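PDB 5Z6D: DUF1881 domain-containing protein from Neurospora crassa, which is of unknown function but joins a betagamma-crystallin domain to an Ig-like domain, whose interface renders the calcium-binding site of the crystallin domain inoperative. Local coordinates for residues G47-N59 and G79-A92. The protein carries 1 engineered substitution. Residues are numbered along the deposited sequence; the frame is centred on the assembly and turned at random.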
# COMPACT_ATOMS: atom_id res chain seq x y z
N GLY A 47 19.13 -5.91 2.62
CA GLY A 47 20.24 -5.59 1.75
C GLY A 47 20.18 -4.16 1.28
O GLY A 47 19.11 -3.54 1.24
N ALA A 48 21.34 -3.63 0.89
CA ALA A 48 21.47 -2.22 0.53
C ALA A 48 20.65 -1.79 -0.70
O ALA A 48 20.34 -0.62 -0.87
CB ALA A 48 22.94 -1.90 0.30
N SER A 49 20.31 -2.75 -1.56
CA SER A 49 19.56 -2.45 -2.76
C SER A 49 18.18 -3.09 -2.72
O SER A 49 17.46 -3.11 -3.72
CB SER A 49 20.31 -2.93 -4.00
OG SER A 49 21.54 -2.24 -4.14
N ALA A 50 17.83 -3.61 -1.55
CA ALA A 50 16.55 -4.28 -1.36
C ALA A 50 15.63 -3.44 -0.48
O ALA A 50 16.04 -2.46 0.15
CB ALA A 50 16.75 -5.65 -0.77
N LYS A 51 14.38 -3.87 -0.43
CA LYS A 51 13.38 -3.22 0.38
C LYS A 51 12.25 -4.24 0.55
O LYS A 51 12.03 -5.05 -0.34
CB LYS A 51 12.92 -1.94 -0.29
CG LYS A 51 11.61 -1.36 0.11
CD LYS A 51 11.35 -0.19 -0.82
CE LYS A 51 10.10 0.55 -0.50
NZ LYS A 51 10.10 1.80 -1.30
N VAL A 52 11.57 -4.24 1.69
CA VAL A 52 10.43 -5.13 1.87
C VAL A 52 9.15 -4.33 1.98
O VAL A 52 9.08 -3.36 2.74
CB VAL A 52 10.54 -6.00 3.14
CG1 VAL A 52 9.36 -6.97 3.22
CG2 VAL A 52 11.85 -6.76 3.18
N ILE A 53 8.15 -4.72 1.20
CA ILE A 53 6.81 -4.19 1.39
C ILE A 53 5.96 -5.30 1.98
O ILE A 53 5.81 -6.34 1.36
CB ILE A 53 6.21 -3.67 0.08
CG1 ILE A 53 7.07 -2.54 -0.49
CG2 ILE A 53 4.76 -3.20 0.32
CD1 ILE A 53 6.71 -2.16 -1.93
N ALA A 54 5.41 -5.08 3.17
CA ALA A 54 4.62 -6.11 3.88
C ALA A 54 3.19 -5.62 4.09
O ALA A 54 2.98 -4.46 4.42
CB ALA A 54 5.28 -6.46 5.23
N TRP A 55 2.20 -6.49 3.89
CA TRP A 55 0.83 -6.05 4.04
C TRP A 55 -0.09 -7.20 4.45
O TRP A 55 0.36 -8.31 4.76
CB TRP A 55 0.32 -5.35 2.76
CG TRP A 55 0.10 -6.17 1.48
CD1 TRP A 55 -1.10 -6.56 0.97
CD2 TRP A 55 1.11 -6.60 0.54
NE1 TRP A 55 -0.91 -7.23 -0.23
CE2 TRP A 55 0.43 -7.27 -0.50
CE3 TRP A 55 2.50 -6.50 0.48
CZ2 TRP A 55 1.11 -7.84 -1.60
CZ3 TRP A 55 3.18 -7.06 -0.60
CH2 TRP A 55 2.47 -7.72 -1.63
N GLN A 56 -1.38 -6.88 4.49
CA GLN A 56 -2.38 -7.78 5.03
C GLN A 56 -3.21 -8.38 3.90
O GLN A 56 -3.98 -7.68 3.26
CB GLN A 56 -3.26 -7.02 6.02
CG GLN A 56 -4.27 -7.89 6.70
CD GLN A 56 -3.62 -9.11 7.31
OE1 GLN A 56 -3.79 -10.22 6.81
NE2 GLN A 56 -2.87 -8.90 8.38
N HIS A 57 -3.06 -9.67 3.64
CA HIS A 57 -3.80 -10.24 2.53
C HIS A 57 -5.03 -11.02 2.99
O HIS A 57 -5.76 -11.58 2.17
CB HIS A 57 -2.89 -11.11 1.66
CG HIS A 57 -2.75 -12.52 2.14
ND1 HIS A 57 -2.04 -12.86 3.27
CD2 HIS A 57 -3.20 -13.69 1.61
CE1 HIS A 57 -2.07 -14.17 3.43
NE2 HIS A 57 -2.77 -14.69 2.44
N TYR A 58 -5.29 -11.01 4.30
CA TYR A 58 -6.49 -11.67 4.83
C TYR A 58 -7.64 -10.69 5.08
O TYR A 58 -8.68 -11.07 5.61
CB TYR A 58 -6.17 -12.41 6.12
CG TYR A 58 -5.31 -13.62 5.90
CD1 TYR A 58 -5.61 -14.53 4.89
CD2 TYR A 58 -4.16 -13.84 6.66
CE1 TYR A 58 -4.82 -15.64 4.66
CE2 TYR A 58 -3.36 -14.94 6.43
CZ TYR A 58 -3.69 -15.84 5.44
OH TYR A 58 -2.90 -16.93 5.20
N ASN A 59 -7.44 -9.43 4.72
CA ASN A 59 -8.54 -8.48 4.75
C ASN A 59 -8.32 -7.37 3.73
O ASN A 59 -7.35 -7.39 2.98
CB ASN A 59 -8.73 -7.90 6.15
CG ASN A 59 -7.53 -7.11 6.64
OD1 ASN A 59 -6.94 -6.31 5.90
ND2 ASN A 59 -7.16 -7.32 7.90
N GLY A 79 -1.10 -7.60 12.06
CA GLY A 79 -1.05 -9.01 11.72
C GLY A 79 -0.61 -9.24 10.29
O GLY A 79 -1.14 -10.14 9.64
N LEU A 80 0.35 -8.44 9.80
CA LEU A 80 0.73 -8.49 8.38
C LEU A 80 1.09 -9.92 7.99
O LEU A 80 1.74 -10.63 8.75
CB LEU A 80 1.89 -7.54 8.08
CG LEU A 80 1.69 -6.08 8.49
CD1 LEU A 80 2.77 -5.21 7.85
CD2 LEU A 80 0.31 -5.56 8.12
N SER A 81 0.63 -10.34 6.81
CA SER A 81 0.70 -11.76 6.47
C SER A 81 1.29 -12.01 5.10
O SER A 81 1.38 -13.15 4.67
CB SER A 81 -0.69 -12.36 6.55
OG SER A 81 -1.56 -11.64 5.70
N ARG A 82 1.70 -10.95 4.41
CA ARG A 82 2.28 -11.12 3.09
C ARG A 82 3.40 -10.11 2.91
O ARG A 82 3.35 -9.05 3.51
CB ARG A 82 1.21 -10.94 2.01
CG ARG A 82 1.69 -11.03 0.58
CD ARG A 82 0.50 -11.04 -0.38
NE ARG A 82 0.93 -11.17 -1.77
CZ ARG A 82 0.12 -11.00 -2.81
NH1 ARG A 82 -1.16 -10.69 -2.61
NH2 ARG A 82 0.58 -11.14 -4.04
N PHE A 83 4.42 -10.45 2.14
CA PHE A 83 5.43 -9.45 1.81
C PHE A 83 6.02 -9.68 0.43
O PHE A 83 5.95 -10.78 -0.10
CB PHE A 83 6.55 -9.39 2.86
CG PHE A 83 7.43 -10.63 2.94
CD1 PHE A 83 8.53 -10.79 2.11
CD2 PHE A 83 7.17 -11.62 3.90
CE1 PHE A 83 9.35 -11.91 2.20
CE2 PHE A 83 8.00 -12.74 4.00
CZ PHE A 83 9.08 -12.89 3.15
N ARG A 84 6.58 -8.63 -0.13
CA ARG A 84 7.29 -8.72 -1.39
C ARG A 84 8.64 -8.07 -1.19
O ARG A 84 8.75 -7.00 -0.59
CB ARG A 84 6.52 -8.06 -2.54
CG ARG A 84 7.19 -8.26 -3.90
CD ARG A 84 6.36 -7.68 -5.05
NE ARG A 84 5.01 -8.23 -5.13
CZ ARG A 84 4.11 -7.84 -6.02
NH1 ARG A 84 4.42 -6.89 -6.89
NH2 ARG A 84 2.90 -8.39 -6.04
N VAL A 85 9.68 -8.75 -1.65
CA VAL A 85 11.01 -8.18 -1.66
C VAL A 85 11.21 -7.49 -3.00
O VAL A 85 11.10 -8.14 -4.06
CB VAL A 85 12.11 -9.23 -1.44
CG1 VAL A 85 13.46 -8.55 -1.31
CG2 VAL A 85 11.78 -10.11 -0.21
N VAL A 86 11.46 -6.19 -2.96
CA VAL A 86 11.56 -5.37 -4.16
C VAL A 86 12.86 -4.58 -4.20
O VAL A 86 13.58 -4.47 -3.20
CB VAL A 86 10.37 -4.39 -4.27
CG1 VAL A 86 9.03 -5.15 -4.35
CG2 VAL A 86 10.37 -3.40 -3.10
N ASP A 87 13.18 -4.02 -5.37
CA ASP A 87 14.32 -3.12 -5.48
C ASP A 87 14.12 -1.90 -4.58
O ASP A 87 13.00 -1.52 -4.28
CB ASP A 87 14.53 -2.67 -6.93
CG ASP A 87 14.88 -3.83 -7.85
OD1 ASP A 87 16.01 -4.35 -7.73
OD2 ASP A 87 14.04 -4.21 -8.69
N ASP A 88 15.22 -1.28 -4.16
CA ASP A 88 15.14 -0.14 -3.26
C ASP A 88 14.33 1.04 -3.81
O ASP A 88 13.75 1.81 -3.05
CB ASP A 88 16.55 0.34 -2.89
CG ASP A 88 17.41 0.64 -4.11
OD1 ASP A 88 16.91 1.27 -5.06
OD2 ASP A 88 18.59 0.24 -4.12
N ASP A 89 14.27 1.17 -5.13
CA ASP A 89 13.59 2.30 -5.73
C ASP A 89 12.22 1.93 -6.27
O ASP A 89 11.57 2.71 -6.96
CB ASP A 89 14.46 2.93 -6.84
CG ASP A 89 14.87 1.94 -7.91
OD1 ASP A 89 14.79 0.71 -7.69
OD2 ASP A 89 15.29 2.41 -9.00
N THR A 90 11.78 0.72 -5.95
CA THR A 90 10.39 0.33 -6.20
C THR A 90 9.50 1.02 -5.18
O THR A 90 9.87 1.14 -4.01
CB THR A 90 10.23 -1.19 -6.15
OG1 THR A 90 10.89 -1.76 -7.29
CG2 THR A 90 8.76 -1.58 -6.17
N ARG A 91 8.33 1.47 -5.62
CA ARG A 91 7.46 2.31 -4.81
C ARG A 91 6.20 1.62 -4.35
O ARG A 91 5.48 1.01 -5.14
CB ARG A 91 7.05 3.55 -5.59
CG ARG A 91 8.20 4.49 -5.88
CD ARG A 91 8.76 5.06 -4.61
NE ARG A 91 9.75 6.09 -4.88
CZ ARG A 91 10.31 6.84 -3.93
NH1 ARG A 91 9.95 6.68 -2.67
NH2 ARG A 91 11.21 7.76 -4.26
N ALA A 92 5.91 1.75 -3.05
CA ALA A 92 4.60 1.39 -2.54
C ALA A 92 3.65 2.55 -2.80
O ALA A 92 3.87 3.66 -2.34
CB ALA A 92 4.66 1.06 -1.06
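Trp55 holds CG between its backbone N and carbonyl carbon (chi1 69°), while Arg82 carries CG opposite the backbone N (chi1 177°) and runs extended to NE, and the two side chains lie alongside each other. Arg82 CG sits over the six-membered ring in a CH-pi contact, 4.0 Å from its centroid, and the guanidinium lays one face on Trp55 CZ2, its plane 34° from the indole. Strands 50-55 and 82-87 pair antiparallel; at the end of the ladder Ser81 and Arg82 both face Trp55 in a classic beta bulge, their N atoms reaching Trp55 O from opposite faces of its plane. Beyond it, Gln56, Gly79 and Ser81, with Asp39, form the calcium site, which holds no ion here. Ser81 OG donates to Gln56 OE1 (2.9 Å) from above the amide plane and accepts from His57 ND1 (2.8 Å), while Tyr58 N takes an in-plane lone pair of OE1. An alanine in place of Gln56 would probably leave Ser81 OG and Tyr58 N without their shared acceptor. Lys51, extended, hands NZ to Thr90 O (2.8 Å). Strands 30-32 and 64-67 flank the pair; Asp30 salt-bridges Arg82 and Arg84, and Ile53 and Trp55 pack on Leu132 of strand 131-136, with Trp55 NE1 bonded to Val117 O.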